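Local atomic coordinates of sensor kinase CusS (Escherichia coli, PDB entry 5KU5), a protein that senses copper and silver ions in the periplasm through this sensor domain and, as a histidine kinase, activates the response regulator CusR by phosphorylation. Residues D82-M96 and M106-V118. Numbering follows the deposited sequence. Where two conformers were deposited one is given.
Sequences DAQGGEVYLLSGPTM and MEHSNWRMINLPV. With AG (silver ion), chain E.
The indole of W111 meets 82-96 along its edge: the P94 carbonyl oxygen lies 5° from the ring plane and accepts a hydrogen bond from W111 NE1 (NE1 to P94 O, 2.8 Å), while M96 CB abuts the rim at W111 CH2. M96 SD also sits at that edge, a Met-aromatic contact 5.3 Å from the centroid of the six-membered ring of W111. With the indole cut back to an alanine here, the P94 carbonyl would probably lose its NE1 donor and M96 the rim beside its silver-binding sulfur. Over one face of the R112 guanidinium lies L90 CD2, and at its edge a water links R112 NH2 to D82 OD2. In one of its two conformers M113, its CG anti to the backbone N (chi1 -176°), bends beyond CG and sets CE obliquely to the Y89 ring, 3.6 Å from Y89 CD2. In-plane at that ring's edge, E87 OE2 accepts a hydrogen bond from Y89 OH on its anti side.

These groups flank an antiparallel pairing in which Y89 with M113 and L91 with W111 are hydrogen-bonded pairs. Beyond it, past the cis peptide before P94, M96 N donates to H108 O (2.8 Å). M96 SD binds silver at 2.5 Å, as does H108 ND1; S47 O joins them. Thus the segments paired in the sheet of this PDC-fold sensor domain continue into two silver ligands. Strand 111-122 runs between 89-91 and 125-135; W111 packs on A133 and on L50 of strand 49-54, and R112 forms salt bridges to D80 and to D10 of helix 2-25.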
loop_
_atom_site.group_PDB
_atom_site.type_symbol
_atom_site.label_atom_id
_atom_site.label_comp_id
_atom_site.label_asym_id
_atom_site.label_seq_id
_atom_site.Cartn_x
_atom_site.Cartn_y
_atom_site.Cartn_z
ATOM N N ASP A 82 -11.118 -6.778 -17.551
ATOM C CA ASP A 82 -11.228 -5.390 -17.082
ATOM C C ASP A 82 -9.911 -4.616 -17.131
ATOM O O ASP A 82 -9.917 -3.398 -16.971
ATOM C CB ASP A 82 -11.793 -5.351 -15.659
ATOM C CG ASP A 82 -13.158 -5.994 -15.559
ATOM O OD1 ASP A 82 -13.973 -5.828 -16.488
ATOM O OD2 ASP A 82 -13.422 -6.671 -14.545
ATOM N N ALA A 83 -8.793 -5.318 -17.323
ATOM C CA ALA A 83 -7.493 -4.686 -17.547
ATOM C C ALA A 83 -7.326 -4.465 -19.047
ATOM O O ALA A 83 -6.974 -5.388 -19.784
ATOM C CB ALA A 83 -6.365 -5.554 -17.002
ATOM N N GLN A 84 -7.586 -3.237 -19.487
ATOM C CA GLN A 84 -7.602 -2.900 -20.911
ATOM C C GLN A 84 -6.220 -2.460 -21.390
ATOM O O GLN A 84 -5.984 -1.279 -21.661
ATOM C CB GLN A 84 -8.658 -1.825 -21.176
ATOM C CG GLN A 84 -10.080 -2.337 -20.961
ATOM C CD GLN A 84 -11.091 -1.242 -20.677
ATOM O OE1 GLN A 84 -10.777 -0.047 -20.714
ATOM N NE2 GLN A 84 -12.323 -1.649 -20.387
ATOM N N GLY A 85 -5.319 -3.436 -21.493
ATOM C CA GLY A 85 -3.942 -3.210 -21.923
ATOM C C GLY A 85 -2.954 -4.010 -21.096
ATOM O O GLY A 85 -3.101 -4.132 -19.877
ATOM N N GLY A 86 -1.939 -4.551 -21.761
ATOM C CA GLY A 86 -0.880 -5.289 -21.086
ATOM C C GLY A 86 -1.282 -6.705 -20.726
ATOM O O GLY A 86 -2.276 -7.233 -21.232
ATOM N N GLU A 87 -0.493 -7.308 -19.842
ATOM C CA GLU A 87 -0.586 -8.723 -19.515
ATOM C C GLU A 87 -0.911 -8.914 -18.023
ATOM O O GLU A 87 -0.039 -9.228 -17.217
ATOM C CB GLU A 87 0.736 -9.397 -19.909
ATOM C CG GLU A 87 0.623 -10.880 -20.210
ATOM C CD GLU A 87 1.972 -11.580 -20.235
ATOM O OE1 GLU A 87 2.972 -10.947 -20.643
ATOM O OE2 GLU A 87 2.034 -12.767 -19.851
ATOM N N VAL A 88 -2.182 -8.699 -17.677
ATOM C CA VAL A 88 -2.691 -8.860 -16.309
ATOM C C VAL A 88 -3.563 -10.110 -16.252
ATOM O O VAL A 88 -4.425 -10.301 -17.108
ATOM C CB VAL A 88 -3.534 -7.645 -15.856
ATOM C CG1 VAL A 88 -3.985 -7.805 -14.406
ATOM C CG2 VAL A 88 -2.754 -6.350 -16.042
ATOM N N TYR A 89 -3.343 -10.945 -15.236
ATOM C CA TYR A 89 -4.081 -12.198 -15.080
ATOM C C TYR A 89 -4.917 -12.233 -13.815
ATOM O O TYR A 89 -4.657 -11.496 -12.865
ATOM C CB TYR A 89 -3.117 -13.379 -15.077
ATOM C CG TYR A 89 -2.398 -13.540 -16.390
ATOM C CD1 TYR A 89 -3.018 -14.157 -17.476
ATOM C CD2 TYR A 89 -1.105 -13.062 -16.556
ATOM C CE1 TYR A 89 -2.363 -14.301 -18.690
ATOM C CE2 TYR A 89 -0.441 -13.204 -17.762
ATOM C CZ TYR A 89 -1.076 -13.821 -18.826
ATOM O OH TYR A 89 -0.425 -13.962 -20.025
ATOM N N LEU A 90 -5.921 -13.106 -13.829
ATOM C CA LEU A 90 -6.757 -13.383 -12.676
ATOM C C LEU A 90 -6.458 -14.795 -12.176
ATOM O O LEU A 90 -6.526 -15.752 -12.948
ATOM C CB LEU A 90 -8.233 -13.254 -13.049
ATOM C CG LEU A 90 -8.682 -11.849 -13.463
ATOM C CD1 LEU A 90 -10.069 -11.887 -14.081
ATOM C CD2 LEU A 90 -8.651 -10.884 -12.285
ATOM N N LEU A 91 -6.103 -14.907 -10.896
ATOM C CA LEU A 91 -5.946 -16.193 -10.223
ATOM C C LEU A 91 -7.084 -16.375 -9.227
ATOM O O LEU A 91 -7.426 -15.437 -8.498
ATOM C CB LEU A 91 -4.612 -16.255 -9.476
ATOM C CG LEU A 91 -3.333 -15.863 -10.216
ATOM C CD1 LEU A 91 -2.156 -15.915 -9.256
ATOM C CD2 LEU A 91 -3.082 -16.762 -11.416
ATOM N N SER A 92 -7.664 -17.578 -9.194
ATOM C CA SER A 92 -8.686 -17.943 -8.201
ATOM C C SER A 92 -8.095 -18.758 -7.032
ATOM O O SER A 92 -8.816 -19.460 -6.322
ATOM C CB SER A 92 -9.829 -18.701 -8.878
ATOM O OG SER A 92 -9.410 -19.978 -9.321
ATOM N N GLY A 93 -6.781 -18.653 -6.845
ATOM C CA GLY A 93 -6.068 -19.223 -5.702
ATOM C C GLY A 93 -4.622 -18.770 -5.811
ATOM O O GLY A 93 -4.258 -18.131 -6.801
ATOM N N PRO A 94 -3.780 -19.086 -4.813
ATOM C CA PRO A 94 -4.047 -19.837 -3.595
ATOM C C PRO A 94 -4.706 -18.994 -2.510
ATOM O O PRO A 94 -4.907 -17.787 -2.685
ATOM C CB PRO A 94 -2.644 -20.240 -3.136
ATOM C CG PRO A 94 -1.776 -19.126 -3.591
ATOM C CD PRO A 94 -2.383 -18.615 -4.867
ATOM N N THR A 95 -5.025 -19.648 -1.397
ATOM C CA THR A 95 -5.456 -18.968 -0.184
ATOM C C THR A 95 -4.217 -18.517 0.600
ATOM O O THR A 95 -3.280 -19.292 0.789
ATOM C CB THR A 95 -6.333 -19.883 0.691
ATOM O OG1 THR A 95 -7.498 -20.269 -0.050
ATOM C CG2 THR A 95 -6.765 -19.178 1.982
ATOM N N MET A 96 -4.218 -17.257 1.029
ATOM C CA MET A 96 -3.174 -16.719 1.893
ATOM C C MET A 96 -3.656 -16.805 3.330
ATOM O O MET A 96 -4.753 -16.336 3.637
ATOM C CB MET A 96 -2.879 -15.260 1.538
ATOM C CG MET A 96 -1.723 -14.654 2.320
ATOM S SD MET A 96 -1.360 -12.959 1.835
ATOM C CE MET A 96 -0.222 -12.493 3.140
ATOM N N MET A 106 -9.411 -11.724 7.415
ATOM C CA MET A 106 -9.380 -11.383 5.988
ATOM C C MET A 106 -9.315 -12.657 5.145
ATOM O O MET A 106 -8.375 -13.441 5.274
ATOM C CB MET A 106 -8.166 -10.499 5.681
ATOM C CG MET A 106 -8.184 -9.146 6.379
ATOM S SD MET A 106 -9.293 -7.964 5.590
ATOM C CE MET A 106 -8.169 -7.165 4.444
ATOM N N GLU A 107 -10.324 -12.855 4.300
ATOM C CA GLU A 107 -10.373 -13.978 3.361
ATOM C C GLU A 107 -9.676 -13.553 2.067
ATOM O O GLU A 107 -10.229 -12.761 1.305
ATOM C CB GLU A 107 -11.840 -14.370 3.097
ATOM C CG GLU A 107 -12.090 -15.398 1.990
ATOM C CD GLU A 107 -11.453 -16.753 2.246
ATOM O OE1 GLU A 107 -11.293 -17.142 3.428
ATOM O OE2 GLU A 107 -11.125 -17.444 1.253
ATOM N N HIS A 108 -8.466 -14.073 1.834
ATOM C CA HIS A 108 -7.677 -13.745 0.634
ATOM C C HIS A 108 -7.356 -14.981 -0.216
ATOM O O HIS A 108 -6.395 -15.697 0.066
ATOM C CB HIS A 108 -6.378 -13.019 1.022
ATOM C CG HIS A 108 -6.576 -11.593 1.441
ATOM N ND1 HIS A 108 -5.605 -10.877 2.102
ATOM C CD2 HIS A 108 -7.629 -10.752 1.304
ATOM C CE1 HIS A 108 -6.041 -9.656 2.347
ATOM N NE2 HIS A 108 -7.269 -9.553 1.872
ATOM N N SER A 109 -8.172 -15.226 -1.242
ATOM C CA SER A 109 -7.919 -16.296 -2.217
ATOM C C SER A 109 -8.102 -15.910 -3.699
ATOM O O SER A 109 -8.149 -16.794 -4.555
ATOM C CB SER A 109 -8.782 -17.515 -1.872
ATOM O OG SER A 109 -10.158 -17.236 -2.043
ATOM N N ASN A 110 -8.176 -14.614 -4.009
ATOM C CA ASN A 110 -8.356 -14.140 -5.393
ATOM C C ASN A 110 -7.399 -13.005 -5.701
ATOM O O ASN A 110 -7.255 -12.087 -4.895
ATOM C CB ASN A 110 -9.790 -13.675 -5.628
ATOM C CG ASN A 110 -10.792 -14.797 -5.486
ATOM O OD1 ASN A 110 -10.944 -15.627 -6.381
ATOM N ND2 ASN A 110 -11.477 -14.831 -4.352
ATOM N N TRP A 111 -6.761 -13.057 -6.873
ATOM C CA TRP A 111 -5.599 -12.209 -7.160
ATOM C C TRP A 111 -5.590 -11.635 -8.575
ATOM O O TRP A 111 -6.043 -12.283 -9.523
ATOM C CB TRP A 111 -4.299 -12.999 -6.932
ATOM C CG TRP A 111 -4.301 -13.790 -5.665
ATOM C CD1 TRP A 111 -4.759 -15.063 -5.501
ATOM C CD2 TRP A 111 -3.860 -13.351 -4.376
ATOM N NE1 TRP A 111 -4.620 -15.450 -4.192
ATOM C CE2 TRP A 111 -4.074 -14.416 -3.477
ATOM C CE3 TRP A 111 -3.298 -12.160 -3.895
ATOM C CZ2 TRP A 111 -3.746 -14.331 -2.118
ATOM C CZ3 TRP A 111 -2.968 -12.071 -2.543
ATOM C CH2 TRP A 111 -3.194 -13.155 -1.671
ATOM N N ARG A 112 -5.074 -10.411 -8.693
ATOM C CA ARG A 112 -4.636 -9.852 -9.971
ATOM C C ARG A 112 -3.132 -10.037 -10.015
ATOM O O ARG A 112 -2.430 -9.590 -9.096
ATOM C CB ARG A 112 -4.994 -8.369 -10.110
ATOM C CG ARG A 112 -6.253 -8.138 -10.919
ATOM C CD ARG A 112 -6.520 -6.672 -11.217
ATOM N NE ARG A 112 -7.767 -6.571 -11.974
ATOM C CZ ARG A 112 -8.995 -6.484 -11.459
ATOM N NH1 ARG A 112 -9.207 -6.414 -10.145
ATOM N NH2 ARG A 112 -10.033 -6.441 -12.287
ATOM N N MET A 113 -2.647 -10.687 -11.078
ATOM C CA MET A 113 -1.235 -11.049 -11.204
ATOM C C MET A 113 -0.595 -10.410 -12.431
ATOM O O MET A 113 -1.209 -10.348 -13.497
ATOM C CB MET A 113 -1.081 -12.573 -11.276
ATOM C CG MET A 113 0.363 -13.066 -11.301
ATOM S SD MET A 113 1.075 -13.197 -12.957
ATOM C CE MET A 113 0.183 -14.611 -13.601
ATOM N N ILE A 114 0.643 -9.949 -12.262
ATOM C CA ILE A 114 1.505 -9.522 -13.358
ATOM C C ILE A 114 2.875 -10.149 -13.141
ATOM O O ILE A 114 3.171 -10.651 -12.051
ATOM C CB ILE A 114 1.646 -7.984 -13.454
ATOM C CG1 ILE A 114 2.172 -7.374 -12.146
ATOM C CG2 ILE A 114 0.310 -7.357 -13.830
ATOM C CD1 ILE A 114 2.768 -5.996 -12.329
ATOM N N ASN A 115 3.705 -10.119 -14.178
ATOM C CA ASN A 115 5.097 -10.544 -14.065
ATOM C C ASN A 115 6.013 -9.686 -14.927
ATOM O O ASN A 115 5.569 -9.104 -15.915
ATOM C CB ASN A 115 5.244 -12.022 -14.440
ATOM C CG ASN A 115 4.796 -12.312 -15.860
ATOM O OD1 ASN A 115 5.595 -12.254 -16.793
ATOM N ND2 ASN A 115 3.511 -12.597 -16.035
ATOM N N LEU A 116 7.287 -9.618 -14.541
ATOM C CA LEU A 116 8.294 -8.862 -15.287
ATOM C C LEU A 116 9.700 -9.432 -15.078
ATOM O O LEU A 116 9.968 -10.036 -14.031
ATOM C CB LEU A 116 8.275 -7.380 -14.891
ATOM C CG LEU A 116 8.722 -6.976 -13.476
ATOM C CD1 LEU A 116 9.201 -5.531 -13.453
ATOM C CD2 LEU A 116 7.617 -7.194 -12.450
ATOM N N PRO A 117 10.605 -9.234 -16.063
ATOM C CA PRO A 117 12.007 -9.587 -15.833
ATOM C C PRO A 117 12.635 -8.646 -14.807
ATOM O O PRO A 117 12.303 -7.459 -14.782
ATOM C CB PRO A 117 12.663 -9.403 -17.214
ATOM C CG PRO A 117 11.539 -9.289 -18.189
ATOM C CD PRO A 117 10.408 -8.686 -17.420
ATOM N N VAL A 118 13.537 -9.178 -13.985
ATOM C CA VAL A 118 14.086 -8.447 -12.839
ATOM C C VAL A 118 15.499 -8.950 -12.513
ATOM O O VAL A 118 15.883 -10.053 -12.906
ATOM C CB VAL A 118 13.075 -8.522 -11.644
ATOM C CG1 VAL A 118 13.703 -8.927 -10.312
ATOM C CG2 VAL A 118 12.309 -7.211 -11.496
HETATM AG AG AG E . -3.399 -11.793 2.657
HETATM O O HOH W 1 -12.518 -5.621 -11.914
HETATM O O HOH W 2 2.699 -8.946 -16.591
HETATM O O HOH W 3 -10.264 -14.520 -9.019
HETATM O O HOH W 4 -7.430 -15.747 3.967
#